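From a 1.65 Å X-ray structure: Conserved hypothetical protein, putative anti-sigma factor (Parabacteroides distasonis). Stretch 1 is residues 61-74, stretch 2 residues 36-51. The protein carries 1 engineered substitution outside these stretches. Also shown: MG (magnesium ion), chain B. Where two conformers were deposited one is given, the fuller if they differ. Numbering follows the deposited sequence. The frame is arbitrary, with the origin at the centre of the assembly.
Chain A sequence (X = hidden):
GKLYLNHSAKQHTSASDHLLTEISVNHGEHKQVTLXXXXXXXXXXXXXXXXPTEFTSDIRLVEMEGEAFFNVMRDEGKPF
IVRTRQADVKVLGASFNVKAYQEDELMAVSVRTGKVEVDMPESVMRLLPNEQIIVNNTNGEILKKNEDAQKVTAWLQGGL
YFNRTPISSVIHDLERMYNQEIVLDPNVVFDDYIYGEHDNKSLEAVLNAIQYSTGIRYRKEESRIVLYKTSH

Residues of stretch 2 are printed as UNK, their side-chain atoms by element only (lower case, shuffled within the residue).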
# COMPACT_ATOMS: atom_id res chain seq x y z
N LEU A 61 16.42 11.77 -0.38
CA LEU A 61 16.04 10.55 -1.11
C LEU A 61 15.94 9.33 -0.20
O LEU A 61 16.85 9.04 0.56
CB LEU A 61 17.09 10.24 -2.17
CG LEU A 61 16.88 8.95 -2.98
CD1 LEU A 61 15.71 9.13 -3.92
CD2 LEU A 61 18.16 8.66 -3.75
N VAL A 62 14.82 8.62 -0.30
CA VAL A 62 14.67 7.31 0.32
C VAL A 62 14.21 6.32 -0.76
O VAL A 62 13.67 6.71 -1.82
CB VAL A 62 13.76 7.33 1.56
CG1 VAL A 62 14.23 8.41 2.55
CG2 VAL A 62 12.30 7.53 1.20
N GLU A 63 14.52 5.04 -0.53
CA GLU A 63 14.09 3.96 -1.42
C GLU A 63 13.18 3.06 -0.63
O GLU A 63 13.44 2.78 0.54
CB GLU A 63 15.28 3.15 -1.95
CG GLU A 63 16.14 3.88 -2.97
CD GLU A 63 17.32 3.05 -3.45
OE1 GLU A 63 17.64 2.04 -2.83
OE2 GLU A 63 17.95 3.45 -4.45
N MET A 64 12.09 2.63 -1.25
CA MET A 64 11.15 1.83 -0.55
C MET A 64 10.51 0.80 -1.46
O MET A 64 10.27 1.06 -2.64
CB MET A 64 10.08 2.75 0.06
CG MET A 64 9.15 2.04 1.01
SD MET A 64 7.64 1.37 0.29
CE MET A 64 6.85 2.90 -0.22
N GLU A 65 10.26 -0.37 -0.90
CA GLU A 65 9.45 -1.40 -1.51
C GLU A 65 8.50 -1.93 -0.46
O GLU A 65 8.92 -2.30 0.66
CB GLU A 65 10.37 -2.50 -2.07
CG GLU A 65 9.65 -3.62 -2.77
CD GLU A 65 9.17 -4.67 -1.80
OE1 GLU A 65 10.00 -5.21 -1.00
OE2 GLU A 65 7.98 -4.97 -1.83
N GLY A 66 7.20 -1.89 -0.78
CA GLY A 66 6.14 -2.20 0.18
C GLY A 66 5.20 -1.03 0.26
O GLY A 66 5.01 -0.32 -0.73
N GLU A 67 4.67 -0.76 1.46
CA GLU A 67 3.72 0.34 1.65
C GLU A 67 4.11 1.19 2.81
O GLU A 67 4.43 0.68 3.89
CB GLU A 67 2.30 -0.22 1.84
CG GLU A 67 1.30 0.92 2.12
CD GLU A 67 -0.12 0.44 2.13
OE1 GLU A 67 -0.41 -0.72 2.58
OE2 GLU A 67 -1.00 1.21 1.66
N ALA A 68 4.14 2.51 2.59
CA ALA A 68 4.47 3.45 3.66
C ALA A 68 3.68 4.72 3.48
O ALA A 68 3.39 5.13 2.36
CB ALA A 68 5.96 3.77 3.63
N PHE A 69 3.37 5.33 4.61
CA PHE A 69 2.73 6.66 4.64
C PHE A 69 3.81 7.63 5.11
O PHE A 69 4.37 7.48 6.21
CB PHE A 69 1.55 6.65 5.59
CG PHE A 69 0.84 7.97 5.63
CD1 PHE A 69 0.10 8.38 4.55
CD2 PHE A 69 0.99 8.79 6.71
CE1 PHE A 69 -0.54 9.62 4.56
CE2 PHE A 69 0.36 10.03 6.73
CZ PHE A 69 -0.39 10.43 5.66
N PHE A 70 4.03 8.65 4.29
CA PHE A 70 4.99 9.70 4.54
C PHE A 70 4.31 11.02 4.91
O PHE A 70 3.40 11.47 4.22
CB PHE A 70 5.79 9.94 3.26
CG PHE A 70 6.60 8.77 2.84
CD1 PHE A 70 6.01 7.76 2.10
CD2 PHE A 70 7.94 8.68 3.17
CE1 PHE A 70 6.75 6.66 1.74
CE2 PHE A 70 8.69 7.59 2.82
CZ PHE A 70 8.09 6.57 2.10
N ASN A 71 4.75 11.63 6.01
CA ASN A 71 4.34 12.99 6.31
C ASN A 71 5.60 13.81 6.23
O ASN A 71 6.37 13.89 7.19
CB ASN A 71 3.69 13.07 7.68
CG ASN A 71 3.12 14.45 7.97
OD1 ASN A 71 3.45 15.40 7.32
ND2 ASN A 71 2.30 14.54 8.99
N VAL A 72 5.83 14.39 5.05
CA VAL A 72 7.08 15.06 4.74
C VAL A 72 7.15 16.49 5.22
O VAL A 72 6.33 17.31 4.85
CB VAL A 72 7.40 15.01 3.23
CG1 VAL A 72 8.68 15.80 2.92
CG2 VAL A 72 7.55 13.57 2.79
N MET A 73 8.16 16.75 6.05
CA MET A 73 8.50 18.09 6.51
C MET A 73 8.84 19.02 5.34
O MET A 73 9.66 18.69 4.50
CB MET A 73 9.68 17.98 7.47
CG MET A 73 9.28 17.66 8.90
SD MET A 73 8.59 19.09 9.79
CE MET A 73 9.57 20.41 9.15
N ARG A 74 8.18 20.18 5.30
CA ARG A 74 8.31 21.06 4.17
C ARG A 74 9.73 21.60 4.14
O ARG A 74 10.21 22.14 5.13
CB ARG A 74 7.30 22.21 4.19
CG ARG A 74 7.34 23.03 2.91
CD ARG A 74 6.23 24.07 2.84
NE ARG A 74 6.16 24.61 1.49
CZ ARG A 74 5.51 24.05 0.47
NH1 ARG A 74 4.82 22.92 0.63
NH2 ARG A 74 5.53 24.63 -0.72
N UNK A 36 15.85 11.91 9.50
CA UNK A 36 16.73 13.01 9.95
C UNK A 36 16.21 14.41 9.70
O UNK A 36 16.62 15.35 10.38
c UNK A 36 16.57 10.97 8.62
c UNK A 36 18.01 12.77 9.15
c UNK A 36 18.00 11.32 8.85
N UNK A 37 15.35 14.57 8.69
CA UNK A 37 14.75 15.86 8.38
C UNK A 37 13.46 16.12 9.17
O UNK A 37 12.81 17.15 8.97
c UNK A 37 13.33 14.96 6.48
o UNK A 37 13.17 13.96 7.21
o UNK A 37 12.63 15.20 5.46
c UNK A 37 14.42 15.94 6.88
N UNK A 38 13.04 15.16 10.00
CA UNK A 38 11.79 15.30 10.75
C UNK A 38 10.57 14.68 10.08
O UNK A 38 9.48 14.69 10.64
N UNK A 39 10.74 14.17 8.85
CA UNK A 39 9.68 13.46 8.18
C UNK A 39 9.32 12.19 8.94
O UNK A 39 10.20 11.44 9.35
c UNK A 39 9.18 12.07 6.09
c UNK A 39 10.13 13.11 6.74
o UNK A 39 10.19 14.31 5.96
N UNK A 40 8.03 11.94 9.12
CA UNK A 40 7.56 10.76 9.81
C UNK A 40 7.11 9.78 8.75
O UNK A 40 6.38 10.14 7.81
c UNK A 40 5.79 9.80 11.34
c UNK A 40 6.80 12.01 11.81
c UNK A 40 6.35 11.08 10.71
N UNK A 41 7.59 8.55 8.86
CA UNK A 41 7.19 7.51 7.96
C UNK A 41 6.58 6.36 8.76
O UNK A 41 7.20 5.86 9.72
c UNK A 41 7.91 5.97 6.12
c UNK A 41 8.40 6.93 7.18
c UNK A 41 9.28 8.06 6.57
N UNK A 42 5.38 5.96 8.39
CA UNK A 42 4.74 4.75 8.92
C UNK A 42 4.89 3.66 7.88
O UNK A 42 4.50 3.87 6.71
c UNK A 42 2.38 5.60 11.47
n UNK A 42 2.22 6.80 12.13
n UNK A 42 3.07 7.24 10.21
c UNK A 42 2.93 5.87 10.27
c UNK A 42 2.65 7.77 11.35
c UNK A 42 3.27 4.98 9.12
N UNK A 43 5.44 2.51 8.28
CA UNK A 43 5.70 1.41 7.36
C UNK A 43 4.76 0.26 7.66
O UNK A 43 4.66 -0.18 8.81
c UNK A 43 7.13 0.93 7.50
c UNK A 43 8.58 2.84 8.24
c UNK A 43 9.39 1.13 6.60
c UNK A 43 8.20 1.93 7.09
N UNK A 44 4.07 -0.23 6.63
CA UNK A 44 3.12 -1.33 6.78
C UNK A 44 3.87 -2.66 6.71
O UNK A 44 5.04 -2.71 6.31
c UNK A 44 0.78 -1.98 6.08
n UNK A 44 -0.18 -2.00 5.16
o UNK A 44 0.67 -2.53 7.19
c UNK A 44 2.07 -1.24 5.71
N UNK A 45 3.19 -3.71 7.13
CA UNK A 45 3.69 -5.07 7.12
C UNK A 45 4.32 -5.43 5.79
O UNK A 45 3.74 -5.20 4.73
c UNK A 45 2.50 -6.02 7.37
N UNK A 46 5.53 -5.98 5.83
CA UNK A 46 6.14 -6.51 4.61
C UNK A 46 7.00 -5.54 3.84
O UNK A 46 7.40 -5.82 2.68
N UNK A 47 7.23 -4.38 4.43
CA UNK A 47 7.90 -3.27 3.76
C UNK A 47 9.34 -3.11 4.14
O UNK A 47 9.72 -3.37 5.28
o UNK A 47 5.79 -2.16 3.71
c UNK A 47 7.15 -1.99 4.10
c UNK A 47 7.76 -0.78 3.46
N UNK A 48 10.12 -2.65 3.18
CA UNK A 48 11.53 -2.30 3.37
C UNK A 48 11.75 -0.88 2.93
O UNK A 48 11.22 -0.47 1.87
c UNK A 48 12.46 -3.15 2.50
c UNK A 48 12.11 -4.61 2.59
c UNK A 48 13.91 -2.88 2.90
N UNK A 49 12.50 -0.13 3.73
CA UNK A 49 12.90 1.21 3.39
C UNK A 49 14.39 1.43 3.72
O UNK A 49 14.89 1.01 4.78
c UNK A 49 12.00 2.26 4.07
c UNK A 49 12.42 3.69 3.75
s UNK A 49 11.32 4.95 4.41
c UNK A 49 11.67 4.85 6.15
N UNK A 50 15.07 2.10 2.80
CA UNK A 50 16.50 2.41 2.88
C UNK A 50 16.62 3.92 2.86
O UNK A 50 16.03 4.59 2.01
c UNK A 50 17.14 1.79 1.61
c UNK A 50 18.58 1.40 1.57
n UNK A 50 16.58 -2.24 -0.29
n UNK A 50 18.10 -0.62 0.24
c UNK A 50 17.07 -1.03 -0.51
c UNK A 50 18.80 0.67 0.22
n UNK A 50 16.53 -0.27 -1.46
N UNK A 51 17.37 4.47 3.83
CA UNK A 51 17.53 5.91 3.96
C UNK A 51 18.89 6.18 4.57
O UNK A 51 19.45 5.28 5.23
c UNK A 51 16.03 5.04 8.83
c UNK A 51 16.78 6.18 8.60
c UNK A 51 15.56 4.87 6.51
c UNK A 51 16.90 6.66 7.29
c UNK A 51 15.44 4.37 7.79
c UNK A 51 16.30 5.99 6.23
o UNK A 51 15.87 4.51 10.10
c UNK A 51 16.40 6.53 4.80
MG MG B . 7.73 -7.50 1.52
O HOH W 1 6.63 15.45 9.52
O HOH W 2 3.75 9.23 8.61
O HOH W 3 9.57 -6.76 1.19
O HOH W 4 7.00 -6.77 -0.23
O HOH W 5 8.44 -8.54 3.27
O HOH W 6 8.18 -9.34 0.44
O HOH W 7 5.88 -8.27 1.91

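Position 36 has three side-chain carbons closing a ring onto the backbone N, out of reach of stretch 1: Pro-36. At 37 two carbons end in two oxygens, the pattern of Asp-37. Position 38 has no side-chain atoms and positive phi (93°), and an ideal CB would come within 3.2 Å of Met-73 CG; it is Gly-38.

At 39 one carbon carries an oxygen and a carbon, as in Thr-39. Its OG1 donates to Asp-37 OD2 (2.6 Å) and accepts from Met-73 N (3.2 Å). Position 40 carries three carbons, forked at CB, and opens the first ladder: Val-40, whose O accepts from Asn-71 N at 2.8 Å. The same fork at 41 gives Val-41; its CG1 lies over a face of the Phe-70 ring, 4.1 Å from the centroid.

A five-membered ring of three carbons and two nitrogens marks 42 as His-42. Its backbone pairs with Phe-69 in both directions, N to O and O to N at 2.8 Å each, while water 2 links His-42 ND1 (2.6 Å) to Phe-69 O (3.0 Å). At 43 four carbons forked at the second identify Leu-43, opposite Ala-68.

At 44 two carbons end in one oxygen and one nitrogen; these atoms are those of Asn-44, whose ND2 donates to Glu-67 OE1 at 2.9 Å. A lone carbon pointing away makes 45 Ala-45. Position 46, bare and at phi 91°, is Gly-46, whose O binds magnesium at 2.1 Å.

Position 47, one carbon bearing an oxygen and a carbon, is Thr-47; its OG1 accepts from Glu-67 N (2.9 Å). At 48 three carbons forked at CB give Val-48, paired with Glu-65 through N to O (2.8 Å) and O to N (2.9 Å). The unbranched chain at 49, two carbons, sulfur, carbon, is Met-49, with SD 4.1 Å from Phe-70 CE2.

At 50 three carbons, a nitrogen and a carbon with two more nitrogens form Arg-50, whose NH1 makes a salt bridge with Glu-63 OE1 (2.9 Å). At 51 one carbon leads to a six-carbon ring bearing an oxygen: Tyr-51, its CB 3.6 Å from Val-62 CG1.

Two antiparallel ladders thus join the stretches, their register shifted by two across the type II turn from Asn-44 to Thr-47. There Gly-66 leaves room for Thr-47 OG1, 2.4 Å from where its CB would lie. Val-41, Met-49 and Phe-70 pack on one face; Arg-50 and Glu-63 pair on the other.

Stretch 2 36-51: PDGTVVHLNAGTVMRY
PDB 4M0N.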